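Local structure of putative tetR family transcription regulator (Shewanella loihica, 3PPB) at the interface of chains A and B. The protein probably binds DNA through an N-terminal helix-turn-helix and regulates transcription, as members of the TetR family do. Numbering follows the deposited sequence. Chains: chain A/B, putative tetR family transcription regulator.

Four patches of one two-fold symmetric interface are described. Contact 4 lies in the middle, where the 150-170 helices of both chains meet. Contact 1 is about 10 Å and contact 3 about 11 Å from it, between centres of C-alpha atoms, and they lie toward opposite ends of the chain B helix, about 21 Å from each other. Contacts 1 and 4 share A:Met112; contacts 3 and 4 share B:Asp155. Contact 2, at the chain ends, stands about 21 Å from contacts 3 and 4 and 27 Å from contact 1. TetR regulators typically dimerise through such C-terminal helices, so this is probably the biological dimer.

Contact 1: the interface of chains A and B. Residues chain A 112-114, 121; chain B 108-109, 166, 170.
The loop after helix 101-110 of chain A (A:Met112 to A:Pro114) and its helix 118-128 meet helices 101-110 and 150-170 of chain B. B:Arg166 carries the contact. Its CG stands anti to the backbone N (chi1 166°), and further bends at chi2 and chi3 turn the guanidinium so that NH1 donates to the carbonyl O of A:Met112 at 3.0 Å. The donor is tilted from that carbonyl's plane. On the other edge NE and NH2 grip OD1 of B:Asp170 side-on, NE at 3.0 Å, both from the same face of the carboxylate. B:Asp170 thereby orients the arginine and also forms a salt bridge to A:Arg121, its OD1 3.3 Å from NH2. The carboxylate, paired with both arginines, probably eases their like charges where the guanidinium groups come close. The aliphatic part of B:Arg166 is used too, CG packing against A:Met112 CG at 3.7 Å as the two side chains run past each other. A leucine in its place would probably leave the A:Met112 carbonyl without this donor and B:Asp170 without the arginine of its own chain that grips OD1. Nearby, B:Leu109 CD2 rests on CD of the rigid A:Pro114 ring at 3.8 Å. The patch pins the chain A loop to the partner's long helix, helping to hold the two subunits together.

Contact 2: the interface of chains A and B. Residues chain A 190, 193-195; chain B 190, 193-195.
A:Arg195 and B:Arg195, the C-terminal residues, bury the most surface here, each reaching over to the other chain's tail. NH1 of A:Arg195 donates to the carbonyl O of B:Val194 at 2.7 Å, and in the twin bond NH1 of B:Arg195 reaches O of A:Val194 at 2.9 Å. NH2 of B:Arg195 joins in at 3.2 Å to the same O of A:Val194, so two nitrogens grip one oxygen end-on. The carbonyl carbon lies at the edge of the guanidinium, in its plane; NH1 comes from above the carbonyl plane, while NH2 lies nearly along the C=O axis. Arginine suits this place because its long arm reaches across to the other tail and its planar head offers paired donors. A bend at chi3 (68° in A:Arg195) swings the head toward the partner's tail, and the two arms slide past each other in opposite directions.

A:Asn190 and B:Asn190 support these arms. CD of A:Arg195 packs on the amide CG of B:Asn190 at 3.6 Å, the flat groups turned 30° apart. A:Asn190 ND2 lies 2.8 Å from a water that also meets O of B:Ala193. Another water is shared by NH1 of A:Arg195 and the backbone carbonyls of B:Asn190 and B:Ala193. The backbone O atoms of A:Asn190 and B:Asn190 stand 3.1 Å apart; both can only accept, so this close approach is unfavourable.

The site closes the interface at the ends of helices 178-192, where each chain runs out into its terminal tail.

Contact 3: the interface of chains A and B. Residues chain A 166-167, 171, 174; chain B 151-152, 155.
A:Tyr167, still helical near the end of helix 150-170, and A:His171, which leaves that helix in an extended conformation, face the first turn of the same helix in chain B, where B:Glu151, B:Leu152 and B:Asp155 have helical backbone angles. The ring of A:Tyr167, its CG anti to the backbone N (chi1 -178°), points across to B:Leu152, whose CB makes a CH-pi contact over one face, offset toward the rim, 3.8 Å from the ring centroid. The two side chains cross at about a right angle. At the ring's edge and in its plane lies OD2 of B:Asp155, 3.3 Å from CD1, where the slightly positive rim probably suits an oxygen. Tyrosine adds a hydroxyl: OH accepts from NH1 of A:Arg174 at 2.8 Å, steadying that arginine. An alanine replacing A:Tyr167 is likely to leave B:Leu152 without its aromatic partner and NH1 of A:Arg174 without its hydroxyl acceptor. A:His171 donates from NE2 to OE2 of B:Glu151 at 2.8 Å, entering from above the carboxylate, whose plane is 82° from the ring. The extended B:Glu151 chain brings OE1 to 3.7 Å from NH1 of A:Arg174, a long salt bridge, while A:Arg174 also lies over one face of A:His171. The CH-pi contact and the polar pairs together tie one helix's end to the other's beginning, adding to the hold between the two subunits.

Contact 4: the interface of chains A and B. Residues chain A 108, 112, 159, 162-163; chain B 112, 155, 159, 162.
Apolar packing dominates the patch. The methyl CE of A:Met112, a selenomethionine, presses on CB of B:Leu162 at a tight 3.4 Å, and the twin methyl of B:Met112 meets CB of A:Leu162 at 3.5 Å. Each selenomethionine chain runs nearly straight through chi2 and then bends at chi3 (51° in B:Met112), which turns its methyl in against the partner's helix. A methionine, here in its selenium form, suits the place, since its long, flexible, unbranched chain can follow the helix surface. A:Met112 and B:Leu162 approach at a slant, so that the methyl touches the base of the leucine rather than its branches.

Close backbone packing comes next, made possible by small residues. A:Ala163 CB lies 3.8 Å from CA of B:Gly159 and 3.2 Å from the carbonyl O of B:Asp155. O of A:Gly159 comes within 3.5 Å of CA of B:Gly159. With no side chain on the glycines and a single methyl on the alanine, the two helices can draw near where a bulky residue would hold them apart.

A polar bond within chain A frames the apolar part. A:Gln108 NE2 donates to O of A:Leu162 at 3.0 Å, in the carbonyl plane and on a lone pair. It ties helix 101-110 to helix 150-170 and limits rotation of the amide.

The site lies near the two-fold axis, where the central parts of both 150-170 helices cross, flanked by A:Met112 and B:Met112 from the loop after each helix 101-110.

Contact 1: the interface of chains A and B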
HETATM    1  N   MSE A 112       3.712   3.620  -2.821  1.00 37.45           N
HETATM    2  CA  MSE A 112       2.723   4.502  -2.212  1.00 38.03           C
HETATM    3  C   MSE A 112       3.151   4.963  -0.830  1.00 42.74           C
HETATM    4  O   MSE A 112       2.334   5.489  -0.056  1.00 39.94           O
HETATM    5  CB  MSE A 112       1.395   3.748  -2.125  1.00 39.56           C
HETATM    6  CG  MSE A 112       0.248   4.572  -2.620  1.00 46.57           C
HETATM    7 SE   MSE A 112      -1.336   3.536  -2.777  0.75 52.99          SE
HETATM    8  CE  MSE A 112      -1.400   2.828  -1.044  1.00 49.36           C
ATOM      9  N   SER A 113       4.453   4.825  -0.558  1.00 41.23           N
ATOM     10  CA  SER A 113       5.035   5.146   0.721  1.00 42.88           C
ATOM     11  C   SER A 113       5.526   6.591   0.781  1.00 48.55           C
ATOM     12  O   SER A 113       5.911   7.152  -0.256  1.00 47.57           O
ATOM     13  CB  SER A 113       6.189   4.182   1.014  1.00 48.05           C
ATOM     14  OG  SER A 113       7.398   4.587   0.389  1.00 62.06           O
ATOM     15  N   PRO A 114       5.618   7.171   2.006  1.00 47.78           N
ATOM     16  CA  PRO A 114       6.185   8.523   2.139  1.00 49.54           C
ATOM     17  C   PRO A 114       7.695   8.592   1.849  1.00 56.05           C
ATOM     18  O   PRO A 114       8.249   9.691   1.876  1.00 58.87           O
ATOM     19  CB  PRO A 114       5.926   8.877   3.620  1.00 52.06           C
ATOM     20  CG  PRO A 114       4.943   7.856   4.128  1.00 55.47           C
ATOM     21  CD  PRO A 114       5.214   6.630   3.323  1.00 49.77           C
ATOM     22  N   ARG A 121       6.982  10.390  -7.461  1.00 35.46           N
ATOM     23  CA  ARG A 121       5.785   9.551  -7.486  1.00 35.61           C
ATOM     24  C   ARG A 121       4.800  10.095  -8.533  1.00 42.17           C
ATOM     25  O   ARG A 121       4.143   9.300  -9.215  1.00 41.18           O
ATOM     26  CB  ARG A 121       5.123   9.464  -6.100  1.00 36.32           C
ATOM     27  CG  ARG A 121       5.911   8.604  -5.097  1.00 44.56           C
ATOM     28  CD  ARG A 121       5.123   8.239  -3.849  1.00 46.90           C
ATOM     29  NE  ARG A 121       4.899   9.374  -2.941  1.00 60.26           N
ATOM     30  CZ  ARG A 121       3.717   9.959  -2.736  1.00 69.49           C
ATOM     31  NH1 ARG A 121       2.634   9.536  -3.382  1.00 58.44           N
ATOM     32  NH2 ARG A 121       3.611  10.978  -1.893  1.00 44.92           N
TER
ATOM     33  N   GLN B 108       1.181   3.297   6.144  1.00 28.83           N
ATOM     34  CA  GLN B 108       1.624   3.391   4.743  1.00 29.77           C
ATOM     35  C   GLN B 108       2.949   2.651   4.544  1.00 36.03           C
ATOM     36  O   GLN B 108       3.112   1.952   3.545  1.00 40.02           O
ATOM     37  CB  GLN B 108       1.754   4.857   4.269  1.00 31.19           C
ATOM     38  CG  GLN B 108       0.408   5.566   3.951  1.00 34.28           C
ATOM     39  CD  GLN B 108      -0.465   4.983   2.845  1.00 38.19           C
ATOM     40  OE1 GLN B 108      -0.188   3.942   2.240  1.00 30.75           O
ATOM     41  NE2 GLN B 108      -1.548   5.674   2.529  1.00 27.15           N
ATOM     42  N   LEU B 109       3.843   2.711   5.522  1.00 29.55           N
ATOM     43  CA  LEU B 109       5.118   2.018   5.409  1.00 29.62           C
ATOM     44  C   LEU B 109       5.087   0.528   5.764  1.00 35.82           C
ATOM     45  O   LEU B 109       5.857  -0.227   5.161  1.00 36.90           O
ATOM     46  CB  LEU B 109       6.158   2.689   6.310  1.00 30.16           C
ATOM     47  CG  LEU B 109       6.624   4.100   5.928  1.00 34.46           C
ATOM     48  CD1 LEU B 109       7.229   4.790   7.152  1.00 33.94           C
ATOM     49  CD2 LEU B 109       7.615   4.059   4.766  1.00 34.22           C
ATOM     50  N   ARG B 166      -3.593   8.073   1.016  1.00 27.00           N
ATOM     51  CA  ARG B 166      -2.439   8.578   0.264  1.00 27.99           C
ATOM     52  C   ARG B 166      -2.890   9.850  -0.436  1.00 32.49           C
ATOM     53  O   ARG B 166      -2.265  10.896  -0.282  1.00 31.33           O
ATOM     54  CB  ARG B 166      -1.941   7.520  -0.767  1.00 28.80           C
ATOM     55  CG  ARG B 166      -0.953   8.025  -1.843  1.00 34.33           C
ATOM     56  CD  ARG B 166       0.487   8.117  -1.327  1.00 33.86           C
ATOM     57  NE  ARG B 166       0.668   9.263  -0.435  1.00 45.96           N
ATOM     58  CZ  ARG B 166       1.106   9.197   0.822  1.00 54.80           C
ATOM     59  NH1 ARG B 166       1.464   8.033   1.349  1.00 43.05           N
ATOM     60  NH2 ARG B 166       1.202  10.298   1.554  1.00 38.23           N
ATOM     61  N   ASP B 170      -1.792  13.673   0.413  1.00 30.84           N
ATOM     62  CA  ASP B 170      -1.131  14.418  -0.673  1.00 32.29           C
ATOM     63  C   ASP B 170      -1.900  15.690  -1.022  1.00 36.86           C
ATOM     64  O   ASP B 170      -1.302  16.659  -1.468  1.00 34.55           O
ATOM     65  CB  ASP B 170      -1.021  13.561  -1.949  1.00 34.18           C
ATOM     66  CG  ASP B 170      -0.039  12.394  -1.927  1.00 41.32           C
ATOM     67  OD1 ASP B 170       0.728  12.269  -0.939  1.00 35.13           O
ATOM     68  OD2 ASP B 170      -0.055  11.588  -2.895  1.00 52.29           O
TER

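Contact 2: the interface of chains A and B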
ATOM      1  N   ASN A 190     -15.573  -3.008 -10.723  1.00 27.34           N
ATOM      2  CA  ASN A 190     -16.787  -2.536 -10.044  1.00 25.59           C
ATOM      3  C   ASN A 190     -16.554  -1.304  -9.181  1.00 27.29           C
ATOM      4  O   ASN A 190     -17.499  -0.539  -8.966  1.00 26.27           O
ATOM      5  CB  ASN A 190     -17.448  -3.653  -9.254  1.00 27.67           C
ATOM      6  CG  ASN A 190     -18.065  -4.670 -10.172  1.00 38.09           C
ATOM      7  OD1 ASN A 190     -18.218  -4.443 -11.373  1.00 33.94           O
ATOM      8  ND2 ASN A 190     -18.399  -5.829  -9.645  1.00 25.97           N
ATOM      9  N   ALA A 193     -16.839   1.274 -12.266  1.00 26.89           N
ATOM     10  CA  ALA A 193     -17.976   1.232 -13.183  1.00 26.15           C
ATOM     11  C   ALA A 193     -19.150   2.074 -12.697  1.00 32.56           C
ATOM     12  O   ALA A 193     -19.363   2.176 -11.483  1.00 31.44           O
ATOM     13  CB  ALA A 193     -18.422  -0.214 -13.406  1.00 25.72           C
ATOM     14  N   VAL A 194     -19.924   2.662 -13.653  1.00 31.88           N
ATOM     15  CA  VAL A 194     -21.132   3.452 -13.364  1.00 33.77           C
ATOM     16  C   VAL A 194     -22.183   2.551 -12.711  1.00 39.83           C
ATOM     17  O   VAL A 194     -22.309   1.372 -13.085  1.00 38.88           O
ATOM     18  CB  VAL A 194     -21.777   4.144 -14.602  1.00 40.40           C
ATOM     19  CG1 VAL A 194     -21.031   5.388 -15.036  1.00 40.83           C
ATOM     20  CG2 VAL A 194     -21.967   3.175 -15.764  1.00 40.90           C
ATOM     21  N   ARG A 195     -22.971   3.118 -11.793  1.00 38.03           N
ATOM     22  CA  ARG A 195     -24.089   2.441 -11.122  1.00 42.61           C
ATOM     23  C   ARG A 195     -25.351   3.295 -11.245  1.00 47.22           C
ATOM     24  O   ARG A 195     -25.206   4.539 -11.304  1.00 49.94           O
ATOM     25  CB  ARG A 195     -23.759   2.173  -9.660  1.00 43.54           C
ATOM     26  CG  ARG A 195     -22.875   0.932  -9.497  1.00 56.24           C
ATOM     27  CD  ARG A 195     -22.983   0.305  -8.119  1.00 65.78           C
ATOM     28  NE  ARG A 195     -24.299  -0.290  -7.889  1.00 74.87           N
ATOM     29  CZ  ARG A 195     -24.516  -1.578  -7.636  1.00 88.36           C
ATOM     30  NH1 ARG A 195     -23.497  -2.426  -7.538  1.00 76.64           N
ATOM     31  NH2 ARG A 195     -25.753  -2.026  -7.472  1.00 65.67           N
ATOM     32  OXT ARG A 195     -26.468   2.725 -11.315  1.00 55.19           O
TER
ATOM     33  N   ASN B 190     -18.665   0.471  -4.095  1.00 25.04           N
ATOM     34  CA  ASN B 190     -18.955  -0.128  -5.408  1.00 24.63           C
ATOM     35  C   ASN B 190     -18.029  -1.271  -5.761  1.00 29.25           C
ATOM     36  O   ASN B 190     -18.431  -2.146  -6.540  1.00 27.13           O
ATOM     37  CB  ASN B 190     -18.958   0.925  -6.501  1.00 26.00           C
ATOM     38  CG  ASN B 190     -20.181   1.822  -6.370  1.00 39.57           C
ATOM     39  OD1 ASN B 190     -21.122   1.516  -5.638  1.00 26.95           O
ATOM     40  ND2 ASN B 190     -20.185   2.952  -7.038  1.00 25.79           N
ATOM     41  N   ALA B 193     -20.112  -4.024  -3.666  1.00 26.15           N
ATOM     42  CA  ALA B 193     -21.557  -4.181  -3.865  1.00 25.59           C
ATOM     43  C   ALA B 193     -21.901  -5.140  -4.992  1.00 31.29           C
ATOM     44  O   ALA B 193     -21.174  -5.200  -5.972  1.00 28.24           O
ATOM     45  CB  ALA B 193     -22.196  -2.826  -4.130  1.00 26.30           C
ATOM     46  N   VAL B 194     -23.050  -5.858  -4.856  1.00 34.38           N
ATOM     47  CA  VAL B 194     -23.592  -6.789  -5.869  1.00 34.96           C
ATOM     48  C   VAL B 194     -23.934  -6.053  -7.138  1.00 39.74           C
ATOM     49  O   VAL B 194     -24.433  -4.915  -7.074  1.00 37.35           O
ATOM     50  CB  VAL B 194     -24.856  -7.587  -5.425  1.00 39.04           C
ATOM     51  CG1 VAL B 194     -24.517  -8.791  -4.568  1.00 39.33           C
ATOM     52  CG2 VAL B 194     -25.923  -6.706  -4.794  1.00 38.02           C
ATOM     53  N   ARG B 195     -23.719  -6.740  -8.289  1.00 38.04           N
ATOM     54  CA  ARG B 195     -24.050  -6.230  -9.623  1.00 42.32           C
ATOM     55  C   ARG B 195     -24.911  -7.245 -10.374  1.00 60.40           C
ATOM     56  O   ARG B 195     -24.807  -8.450 -10.060  1.00 58.23           O
ATOM     57  CB  ARG B 195     -22.790  -5.862 -10.415  1.00 41.11           C
ATOM     58  CG  ARG B 195     -22.246  -4.496  -9.976  1.00 49.60           C
ATOM     59  CD  ARG B 195     -21.424  -3.796 -11.023  1.00 66.98           C
ATOM     60  NE  ARG B 195     -22.243  -3.335 -12.136  1.00 77.83           N
ATOM     61  CZ  ARG B 195     -22.288  -2.077 -12.545  1.00 91.92           C
ATOM     62  NH1 ARG B 195     -21.559  -1.149 -11.942  1.00 69.83           N
ATOM     63  NH2 ARG B 195     -23.060  -1.735 -13.569  1.00 88.30           N
ATOM     64  OXT ARG B 195     -25.754  -6.829 -11.201  1.00 85.91           O
TER
HETATM   65  O   HOH W   1     -18.311   3.146  -8.969  1.00 21.02           O
HETATM   66  O   HOH W   2     -18.688  -5.990  -6.860  1.00 29.56           O
HETATM   67  O   HOH W   3     -20.851  -2.891  -7.399  1.00 29.79           O

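Contact 3: the interface of chains A and B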
ATOM      1  N   ARG A 166      -0.552  -8.295  -3.057  1.00 25.11           N
ATOM      2  CA  ARG A 166      -0.247  -8.696  -1.681  1.00 24.71           C
ATOM      3  C   ARG A 166      -0.921 -10.047  -1.439  1.00 30.04           C
ATOM      4  O   ARG A 166      -0.281 -10.992  -0.999  1.00 32.72           O
ATOM      5  CB  ARG A 166      -0.792  -7.635  -0.677  1.00 26.77           C
ATOM      6  CG  ARG A 166      -0.846  -8.050   0.820  1.00 31.44           C
ATOM      7  CD  ARG A 166       0.514  -7.923   1.500  1.00 45.72           C
ATOM      8  NE  ARG A 166       1.405  -9.021   1.121  1.00 54.78           N
ATOM      9  CZ  ARG A 166       2.606  -8.870   0.573  1.00 64.08           C
ATOM     10  NH1 ARG A 166       3.108  -7.659   0.378  1.00 48.40           N
ATOM     11  NH2 ARG A 166       3.322  -9.934   0.231  1.00 40.39           N
ATOM     12  N   TYR A 167      -2.220 -10.132  -1.786  1.00 25.67           N
ATOM     13  CA  TYR A 167      -3.056 -11.323  -1.650  1.00 23.86           C
ATOM     14  C   TYR A 167      -2.459 -12.516  -2.404  1.00 29.51           C
ATOM     15  O   TYR A 167      -2.338 -13.602  -1.825  1.00 29.35           O
ATOM     16  CB  TYR A 167      -4.479 -11.015  -2.173  1.00 23.80           C
ATOM     17  CG  TYR A 167      -5.471 -12.147  -2.039  1.00 24.59           C
ATOM     18  CD1 TYR A 167      -6.043 -12.460  -0.808  1.00 26.32           C
ATOM     19  CD2 TYR A 167      -5.823 -12.922  -3.139  1.00 25.11           C
ATOM     20  CE1 TYR A 167      -6.954 -13.509  -0.678  1.00 25.41           C
ATOM     21  CE2 TYR A 167      -6.721 -13.977  -3.018  1.00 24.68           C
ATOM     22  CZ  TYR A 167      -7.316 -14.241  -1.793  1.00 29.01           C
ATOM     23  OH  TYR A 167      -8.247 -15.247  -1.662  1.00 29.19           O
ATOM     24  N   HIS A 171      -0.830 -15.872  -0.923  1.00 30.52           N
ATOM     25  CA  HIS A 171      -1.543 -17.123  -1.244  1.00 30.96           C
ATOM     26  C   HIS A 171      -1.247 -17.479  -2.715  1.00 32.46           C
ATOM     27  O   HIS A 171      -2.132 -17.333  -3.567  1.00 29.09           O
ATOM     28  CB  HIS A 171      -3.059 -16.937  -1.003  1.00 31.94           C
ATOM     29  CG  HIS A 171      -3.387 -16.334   0.320  1.00 35.14           C
ATOM     30  ND1 HIS A 171      -3.296 -17.072   1.491  1.00 38.40           N
ATOM     31  CD2 HIS A 171      -3.746 -15.066   0.627  1.00 36.08           C
ATOM     32  CE1 HIS A 171      -3.602 -16.232   2.467  1.00 37.86           C
ATOM     33  NE2 HIS A 171      -3.909 -15.019   1.992  1.00 36.77           N
ATOM     34  N   ARG A 174      -3.680 -19.542  -4.875  1.00 32.29           N
ATOM     35  CA  ARG A 174      -4.937 -18.912  -5.295  1.00 30.49           C
ATOM     36  C   ARG A 174      -4.796 -18.220  -6.640  1.00 34.11           C
ATOM     37  O   ARG A 174      -5.786 -18.091  -7.351  1.00 33.76           O
ATOM     38  CB  ARG A 174      -5.456 -17.951  -4.223  1.00 26.15           C
ATOM     39  CG  ARG A 174      -5.768 -18.722  -2.953  1.00 34.54           C
ATOM     40  CD  ARG A 174      -6.501 -17.902  -1.933  1.00 36.97           C
ATOM     41  NE  ARG A 174      -6.373 -18.508  -0.609  1.00 41.54           N
ATOM     42  CZ  ARG A 174      -6.968 -18.062   0.485  1.00 52.80           C
ATOM     43  NH1 ARG A 174      -7.761 -16.997   0.432  1.00 52.52           N
ATOM     44  NH2 ARG A 174      -6.788 -18.683   1.642  1.00 38.03           N
TER
ATOM     45  N   GLU B 151     -11.243 -12.955   2.221  1.00 26.81           N
ATOM     46  CA  GLU B 151      -9.892 -12.470   2.494  0.50 25.72           C
ATOM     47  C   GLU B 151      -9.415 -11.538   1.373  1.00 27.72           C
ATOM     48  O   GLU B 151      -8.749 -10.562   1.656  1.00 27.66           O
ATOM     49  CB  GLU B 151      -8.906 -13.613   2.719  0.50 27.76           C
ATOM     50  CG  GLU B 151      -7.668 -13.153   3.471  0.50 29.67           C
ATOM     51  CD  GLU B 151      -6.656 -14.237   3.772  0.50 45.25           C
ATOM     52  OE1 GLU B 151      -7.020 -15.438   3.721  0.50 33.99           O
ATOM     53  OE2 GLU B 151      -5.491 -13.878   4.059  0.50 38.48           O
ATOM     54  N   LEU B 152      -9.803 -11.806   0.121  1.00 24.68           N
ATOM     55  CA  LEU B 152      -9.460 -10.943  -1.009  1.00 24.24           C
ATOM     56  C   LEU B 152     -10.199  -9.609  -0.833  1.00 26.97           C
ATOM     57  O   LEU B 152      -9.638  -8.551  -1.061  1.00 27.93           O
ATOM     58  CB  LEU B 152      -9.854 -11.639  -2.348  1.00 23.83           C
ATOM     59  CG  LEU B 152      -9.671 -10.779  -3.644  1.00 26.83           C
ATOM     60  CD1 LEU B 152      -8.237 -10.192  -3.779  1.00 24.76           C
ATOM     61  CD2 LEU B 152     -10.055 -11.554  -4.875  1.00 25.20           C
ATOM     62  N   ASP B 155      -8.462  -7.618   1.963  1.00 24.53           N
ATOM     63  CA  ASP B 155      -7.214  -6.998   1.442  1.00 24.78           C
ATOM     64  C   ASP B 155      -7.565  -5.812   0.545  1.00 27.58           C
ATOM     65  O   ASP B 155      -6.899  -4.790   0.583  1.00 25.26           O
ATOM     66  CB  ASP B 155      -6.380  -8.013   0.642  1.00 26.73           C
ATOM     67  CG  ASP B 155      -5.538  -8.953   1.491  1.00 30.57           C
ATOM     68  OD1 ASP B 155      -5.502  -8.774   2.723  1.00 28.08           O
ATOM     69  OD2 ASP B 155      -4.950  -9.874   0.930  1.00 38.33           O
TER

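Contact 4: the interface of chains A and B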
ATOM      1  N   GLN A 108       5.637  -2.808  -3.492  1.00 34.29           N
ATOM      2  CA  GLN A 108       4.885  -2.950  -2.256  1.00 34.15           C
ATOM      3  C   GLN A 108       5.534  -2.058  -1.176  1.00 38.69           C
ATOM      4  O   GLN A 108       4.848  -1.342  -0.464  1.00 37.64           O
ATOM      5  CB  GLN A 108       4.850  -4.443  -1.879  1.00 35.05           C
ATOM      6  CG  GLN A 108       3.615  -4.914  -1.142  1.00 48.08           C
ATOM      7  CD  GLN A 108       2.286  -4.673  -1.822  1.00 52.41           C
ATOM      8  OE1 GLN A 108       1.636  -3.671  -1.569  1.00 45.00           O
ATOM      9  NE2 GLN A 108       1.794  -5.621  -2.616  1.00 44.49           N
HETATM   10  N   MSE A 112       3.712   3.620  -2.821  1.00 37.45           N
HETATM   11  CA  MSE A 112       2.723   4.502  -2.212  1.00 38.03           C
HETATM   12  C   MSE A 112       3.151   4.963  -0.830  1.00 42.74           C
HETATM   13  O   MSE A 112       2.334   5.489  -0.056  1.00 39.94           O
HETATM   14  CB  MSE A 112       1.395   3.748  -2.125  1.00 39.56           C
HETATM   15  CG  MSE A 112       0.248   4.572  -2.620  1.00 46.57           C
HETATM   16 SE   MSE A 112      -1.336   3.536  -2.777  0.75 52.99          SE
HETATM   17  CE  MSE A 112      -1.400   2.828  -1.044  1.00 49.36           C
ATOM     18  N   GLY A 159      -3.991   1.315  -5.428  1.00 21.94           N
ATOM     19  CA  GLY A 159      -4.251   0.642  -4.159  1.00 21.50           C
ATOM     20  C   GLY A 159      -4.821  -0.760  -4.340  1.00 26.73           C
ATOM     21  O   GLY A 159      -4.461  -1.687  -3.600  1.00 26.97           O
ATOM     22  N   LEU A 162      -2.064  -3.103  -5.540  1.00 26.26           N
ATOM     23  CA  LEU A 162      -1.183  -3.485  -4.435  1.00 27.14           C
ATOM     24  C   LEU A 162      -1.858  -4.462  -3.496  1.00 32.27           C
ATOM     25  O   LEU A 162      -1.198  -5.355  -2.977  1.00 34.27           O
ATOM     26  CB  LEU A 162      -0.669  -2.254  -3.676  1.00 27.21           C
ATOM     27  CG  LEU A 162       0.314  -1.346  -4.460  1.00 31.00           C
ATOM     28  CD1 LEU A 162       0.595  -0.102  -3.684  1.00 30.91           C
ATOM     29  CD2 LEU A 162       1.619  -2.082  -4.792  1.00 27.45           C
ATOM     30  N   ALA A 163      -3.177  -4.327  -3.306  1.00 29.70           N
ATOM     31  CA  ALA A 163      -3.947  -5.236  -2.453  1.00 27.84           C
ATOM     32  C   ALA A 163      -4.022  -6.628  -3.094  1.00 29.51           C
ATOM     33  O   ALA A 163      -3.814  -7.617  -2.405  1.00 28.43           O
ATOM     34  CB  ALA A 163      -5.335  -4.683  -2.221  1.00 28.41           C
TER
HETATM   35  N   MSE B 112       1.119  -3.300   4.728  1.00 44.01           N
HETATM   36  CA  MSE B 112       1.011  -4.252   3.638  1.00 45.83           C
HETATM   37  C   MSE B 112       2.364  -4.628   3.062  1.00 53.31           C
HETATM   38  O   MSE B 112       2.450  -5.215   1.973  1.00 54.08           O
HETATM   39  CB  MSE B 112       0.120  -3.631   2.561  1.00 48.26           C
HETATM   40  CG  MSE B 112      -0.945  -4.566   2.100  1.00 55.43           C
HETATM   41 SE   MSE B 112      -2.251  -3.721   0.990  0.75 63.63          SE
HETATM   42  CE  MSE B 112      -1.093  -2.890  -0.231  1.00 60.10           C
ATOM     43  N   ASP B 155      -8.462  -7.618   1.963  1.00 24.53           N
ATOM     44  CA  ASP B 155      -7.214  -6.998   1.442  1.00 24.78           C
ATOM     45  C   ASP B 155      -7.565  -5.812   0.545  1.00 27.58           C
ATOM     46  O   ASP B 155      -6.899  -4.790   0.583  1.00 25.26           O
ATOM     47  CB  ASP B 155      -6.380  -8.013   0.642  1.00 26.73           C
ATOM     48  CG  ASP B 155      -5.538  -8.953   1.491  1.00 30.57           C
ATOM     49  OD1 ASP B 155      -5.502  -8.774   2.723  1.00 28.08           O
ATOM     50  OD2 ASP B 155      -4.950  -9.874   0.930  1.00 38.33           O
ATOM     51  N   GLY B 159      -6.320  -2.055   0.753  1.00 23.67           N
ATOM     52  CA  GLY B 159      -5.675  -1.347  -0.344  1.00 23.74           C
ATOM     53  C   GLY B 159      -6.385  -0.038  -0.712  1.00 24.37           C
ATOM     54  O   GLY B 159      -5.735   0.966  -1.011  1.00 22.18           O
ATOM     55  N   LEU B 162      -5.679   2.586   1.938  1.00 22.63           N
ATOM     56  CA  LEU B 162      -4.323   3.140   1.789  1.00 22.66           C
ATOM     57  C   LEU B 162      -4.249   4.074   0.587  1.00 27.05           C
ATOM     58  O   LEU B 162      -3.561   5.092   0.647  1.00 26.02           O
ATOM     59  CB  LEU B 162      -3.259   2.021   1.718  1.00 22.34           C
ATOM     60  CG  LEU B 162      -3.040   1.213   3.032  1.00 26.02           C
ATOM     61  CD1 LEU B 162      -2.087   0.065   2.798  1.00 27.53           C
ATOM     62  CD2 LEU B 162      -2.488   2.071   4.146  1.00 25.64           C
TER